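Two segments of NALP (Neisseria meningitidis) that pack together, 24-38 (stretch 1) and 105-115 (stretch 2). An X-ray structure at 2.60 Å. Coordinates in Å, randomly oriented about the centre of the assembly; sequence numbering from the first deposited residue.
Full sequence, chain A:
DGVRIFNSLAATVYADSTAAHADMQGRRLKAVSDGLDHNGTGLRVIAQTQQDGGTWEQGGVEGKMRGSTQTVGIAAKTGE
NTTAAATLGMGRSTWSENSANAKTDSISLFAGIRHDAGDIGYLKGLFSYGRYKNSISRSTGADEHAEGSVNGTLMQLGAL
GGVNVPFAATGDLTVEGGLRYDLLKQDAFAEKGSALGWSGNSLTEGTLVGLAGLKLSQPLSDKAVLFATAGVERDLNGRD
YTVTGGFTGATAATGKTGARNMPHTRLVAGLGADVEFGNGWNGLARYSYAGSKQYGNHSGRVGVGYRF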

# COMPACT_ATOMS: atom_id res chain seq x y z
N MET A 24 -3.94 2.88 0.39
CA MET A 24 -3.53 1.98 -0.67
C MET A 24 -2.04 1.87 -0.78
O MET A 24 -1.53 0.78 -1.00
CB MET A 24 -4.12 2.38 -2.02
CG MET A 24 -5.37 1.57 -2.36
SD MET A 24 -6.40 2.32 -3.59
CE MET A 24 -7.98 1.93 -2.93
N GLN A 25 -1.36 3.00 -0.66
CA GLN A 25 0.09 3.10 -0.72
C GLN A 25 0.78 2.28 0.36
O GLN A 25 1.85 1.77 0.13
CB GLN A 25 0.55 4.55 -0.58
CG GLN A 25 1.95 4.79 -1.05
CD GLN A 25 2.06 4.99 -2.56
OE1 GLN A 25 1.27 4.44 -3.32
NE2 GLN A 25 3.09 5.74 -3.00
N GLY A 26 0.19 2.13 1.54
CA GLY A 26 0.80 1.32 2.56
C GLY A 26 0.85 -0.15 2.15
O GLY A 26 1.76 -0.90 2.55
N ARG A 27 -0.16 -0.60 1.43
CA ARG A 27 -0.15 -1.98 0.99
C ARG A 27 0.82 -2.14 -0.17
O ARG A 27 1.50 -3.17 -0.26
CB ARG A 27 -1.54 -2.46 0.62
CG ARG A 27 -2.51 -2.53 1.80
CD ARG A 27 -3.83 -3.10 1.40
NE ARG A 27 -4.60 -2.07 0.75
CZ ARG A 27 -5.25 -1.14 1.43
NH1 ARG A 27 -5.22 -1.14 2.76
NH2 ARG A 27 -5.95 -0.22 0.78
N ARG A 28 0.92 -1.12 -1.03
CA ARG A 28 1.88 -1.20 -2.13
C ARG A 28 3.27 -1.41 -1.58
O ARG A 28 4.04 -2.20 -2.12
CB ARG A 28 1.86 0.05 -3.02
CG ARG A 28 0.57 0.18 -3.76
CD ARG A 28 0.44 1.42 -4.58
NE ARG A 28 -0.91 1.56 -5.15
CZ ARG A 28 -1.77 2.53 -4.84
NH1 ARG A 28 -1.48 3.47 -3.92
NH2 ARG A 28 -2.96 2.55 -5.42
N LEU A 29 3.59 -0.70 -0.51
CA LEU A 29 4.89 -0.85 0.14
C LEU A 29 5.05 -2.26 0.77
O LEU A 29 6.14 -2.85 0.74
CB LEU A 29 5.06 0.24 1.20
CG LEU A 29 6.49 0.32 1.74
CD1 LEU A 29 7.45 0.94 0.71
CD2 LEU A 29 6.55 1.05 3.04
N LYS A 30 3.97 -2.78 1.35
CA LYS A 30 3.98 -4.12 1.95
C LYS A 30 4.44 -5.11 0.90
O LYS A 30 5.25 -5.97 1.17
CB LYS A 30 2.58 -4.53 2.44
CG LYS A 30 2.41 -4.72 3.97
CD LYS A 30 0.92 -4.30 4.47
CE LYS A 30 0.90 -3.03 5.37
NZ LYS A 30 -0.29 -2.07 5.13
N ALA A 31 3.94 -4.96 -0.31
CA ALA A 31 4.16 -5.90 -1.39
C ALA A 31 5.64 -5.96 -1.85
O ALA A 31 6.20 -7.01 -2.15
CB ALA A 31 3.23 -5.53 -2.57
N VAL A 32 6.26 -4.81 -1.88
CA VAL A 32 7.67 -4.70 -2.20
C VAL A 32 8.52 -5.28 -1.06
O VAL A 32 9.58 -5.87 -1.30
CB VAL A 32 7.99 -3.19 -2.42
CG1 VAL A 32 9.49 -2.90 -2.57
CG2 VAL A 32 7.23 -2.69 -3.63
N SER A 33 8.08 -5.08 0.17
CA SER A 33 8.76 -5.63 1.35
C SER A 33 8.58 -7.13 1.44
O SER A 33 9.43 -7.82 1.95
CB SER A 33 8.23 -4.98 2.66
OG SER A 33 8.64 -5.70 3.80
N ASP A 34 7.47 -7.65 0.97
CA ASP A 34 7.27 -9.08 0.95
C ASP A 34 8.25 -9.70 -0.07
O ASP A 34 8.84 -10.75 0.19
CB ASP A 34 5.77 -9.42 0.68
CG ASP A 34 4.85 -9.00 1.90
OD1 ASP A 34 5.42 -8.74 3.01
OD2 ASP A 34 3.57 -8.89 1.85
N GLY A 35 8.50 -8.96 -1.16
CA GLY A 35 9.42 -9.35 -2.19
C GLY A 35 10.86 -9.50 -1.80
O GLY A 35 11.67 -10.04 -2.57
N LEU A 36 11.21 -8.97 -0.64
CA LEU A 36 12.53 -9.15 -0.03
C LEU A 36 12.72 -10.54 0.59
O LEU A 36 13.85 -11.00 0.70
CB LEU A 36 12.77 -8.09 1.03
CG LEU A 36 12.97 -6.67 0.51
CD1 LEU A 36 12.82 -5.70 1.65
CD2 LEU A 36 14.31 -6.46 -0.18
N ASP A 37 11.62 -11.18 0.98
CA ASP A 37 11.66 -12.47 1.69
C ASP A 37 11.88 -13.66 0.73
O ASP A 37 12.65 -14.57 1.02
CB ASP A 37 10.36 -12.69 2.51
CG ASP A 37 9.93 -11.46 3.29
OD1 ASP A 37 10.81 -10.64 3.62
OD2 ASP A 37 8.73 -11.21 3.59
N HIS A 38 11.22 -13.61 -0.42
CA HIS A 38 11.14 -14.75 -1.34
C HIS A 38 12.50 -15.21 -1.79
O HIS A 38 12.74 -16.40 -1.97
CB HIS A 38 10.26 -14.39 -2.56
CG HIS A 38 8.95 -13.75 -2.18
ND1 HIS A 38 7.91 -14.44 -1.59
CD2 HIS A 38 8.56 -12.46 -2.23
CE1 HIS A 38 6.92 -13.60 -1.32
NE2 HIS A 38 7.29 -12.39 -1.70
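Stretch 2 105-115: DSISLFAGIRH

Residues 105-115 form an extended β-strand that runs obliquely along the helix of stretch 1. The N-to-C directions of strand and helix differ by 41° (signed crossing angle -41°), and the axes approach to 8.2 Å. Both chains therefore advance in the same general sense, and the register follows: the CA atoms of Gln25 and Ser108 lie 8.9 Å apart, those of Leu29 and Phe110 6.6 Å, and those of Leu36 and Arg114 6.5 Å. The alternation of the strand directs the CA-to-CB bonds of Ser106, Ser108, Phe110 and Arg114 toward the helical segment, whereas Ile107, Leu109, Ala111 and Ile113 point away from it; Ile107, Leu109 and Ile113 lie on the surface.

Phe110 is the centre of the contact and has the largest covered area. With chi1 m (-51°) and chi2 82°, its ring extends back along the strand toward the earlier turns of the helix, so that Phe110 CZ comes 3.5 Å from Arg28 CB. Leu29, in the t,p rotamer, starts sideways but brings its end nearer, placing CD1 at the ring edge, 3.8 Å from Phe110 CD2. Val32, with chi1 t, packs CG2 against the root of the same side chain, 3.5 Å from Phe110 CB.

On the N-terminal side of this apolar cluster, polar groups take over. The CA-to-CB bond of Gln25 (chi1 t, chi2 p) also points sideways to the strand, but the chain then turns its amide to it: Gln25 NE2 donates a nearly linear hydrogen bond to Ser108 OG, at 2.9 Å and 169°. The other end of the amide is used as well, since Arg28 NH1 donates to Gln25 OE1 at 3.0 Å. The m,t,t course of Arg28 carries its guanidinium past the phenyl ring to where Ser106 OG lies over one face, 4.4 Å from Arg28 CZ; its remaining nitrogens are hydrogen-bonded elsewhere in the structure.

Beyond Phe110, the strand presents Gly112 to Leu36. A CB on Gly112 would point toward the helix and lie only 3.0 Å from Leu36 CD1, so the bare backbone leaves room for the m,t leucine, whose CD2 approaches Gly112 O to 3.8 Å. Leu36 also meets the base of Arg114, with the CB atoms of the two residues 4.1 Å apart. From there Arg114 stays extended, with chi1 to chi3 all t, and reaches Asp37. The aspartate, with chi1 m (-45°), brings OD1 to the guanidinium edge, where Arg114 NH1 donates to Asp37 OD1 at 3.2 Å and 138°, completing a salt bridge that closes this end of the contact.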

# COMPACT_ATOMS: atom_id res chain seq x y z
N ASP A 105 -4.64 9.07 -9.82
CA ASP A 105 -3.56 8.45 -10.55
C ASP A 105 -2.30 8.58 -9.81
O ASP A 105 -2.01 9.61 -9.22
CB ASP A 105 -3.39 9.15 -11.88
CG ASP A 105 -4.49 8.88 -12.76
OD1 ASP A 105 -5.22 7.88 -12.56
OD2 ASP A 105 -4.70 9.61 -13.69
N SER A 106 -1.48 7.54 -9.84
CA SER A 106 -0.25 7.65 -9.06
C SER A 106 0.93 6.96 -9.67
O SER A 106 0.82 5.98 -10.42
CB SER A 106 -0.49 7.15 -7.65
OG SER A 106 -0.99 5.82 -7.66
N ILE A 107 2.07 7.56 -9.42
CA ILE A 107 3.33 6.99 -9.87
C ILE A 107 4.28 6.99 -8.73
O ILE A 107 4.56 8.02 -8.18
CB ILE A 107 3.89 7.71 -11.10
CG1 ILE A 107 2.91 7.48 -12.27
CG2 ILE A 107 5.27 7.14 -11.45
CD1 ILE A 107 3.23 8.22 -13.60
N SER A 108 4.80 5.81 -8.43
CA SER A 108 5.58 5.59 -7.24
C SER A 108 6.73 4.68 -7.49
O SER A 108 6.58 3.65 -8.17
CB SER A 108 4.71 4.95 -6.17
OG SER A 108 3.59 5.75 -5.87
N LEU A 109 7.85 5.04 -6.88
CA LEU A 109 9.00 4.21 -6.77
C LEU A 109 9.07 3.64 -5.36
O LEU A 109 9.01 4.35 -4.39
CB LEU A 109 10.22 5.04 -7.02
CG LEU A 109 11.52 4.35 -6.60
CD1 LEU A 109 11.81 3.06 -7.42
CD2 LEU A 109 12.66 5.38 -6.75
N PHE A 110 9.25 2.33 -5.25
CA PHE A 110 9.47 1.70 -3.95
C PHE A 110 10.84 1.07 -3.88
O PHE A 110 11.27 0.48 -4.83
CB PHE A 110 8.42 0.63 -3.73
CG PHE A 110 7.03 1.11 -3.95
CD1 PHE A 110 6.51 1.20 -5.23
CD2 PHE A 110 6.25 1.52 -2.90
CE1 PHE A 110 5.22 1.65 -5.43
CE2 PHE A 110 4.98 1.96 -3.10
CZ PHE A 110 4.46 2.01 -4.37
N ALA A 111 11.50 1.18 -2.73
CA ALA A 111 12.80 0.55 -2.53
C ALA A 111 12.87 -0.13 -1.16
O ALA A 111 12.30 0.32 -0.19
CB ALA A 111 13.93 1.58 -2.68
N GLY A 112 13.60 -1.21 -1.08
CA GLY A 112 13.72 -1.95 0.16
C GLY A 112 15.09 -2.56 0.32
O GLY A 112 15.69 -2.98 -0.64
N ILE A 113 15.62 -2.56 1.53
CA ILE A 113 16.80 -3.40 1.78
C ILE A 113 16.52 -4.32 2.98
O ILE A 113 15.83 -3.95 3.91
CB ILE A 113 18.06 -2.53 1.96
CG1 ILE A 113 19.28 -3.43 2.19
CG2 ILE A 113 17.86 -1.52 3.15
CD1 ILE A 113 20.47 -2.73 2.98
N ARG A 114 17.01 -5.52 2.94
CA ARG A 114 16.80 -6.47 4.04
C ARG A 114 18.14 -7.01 4.39
O ARG A 114 18.78 -7.56 3.52
CB ARG A 114 15.92 -7.63 3.60
CG ARG A 114 15.94 -8.81 4.53
CD ARG A 114 14.90 -9.87 4.23
NE ARG A 114 15.34 -11.14 4.79
CZ ARG A 114 14.54 -12.10 5.25
NH1 ARG A 114 13.22 -12.01 5.22
NH2 ARG A 114 15.09 -13.17 5.77
N HIS A 115 18.58 -6.79 5.61
CA HIS A 115 19.81 -7.37 6.13
C HIS A 115 19.48 -8.53 7.04
O HIS A 115 18.77 -8.34 7.98
CB HIS A 115 20.57 -6.32 6.95
CG HIS A 115 21.96 -6.73 7.29
ND1 HIS A 115 22.26 -7.98 7.78
CD2 HIS A 115 23.13 -6.07 7.19
CE1 HIS A 115 23.56 -8.09 7.94
NE2 HIS A 115 24.12 -6.96 7.59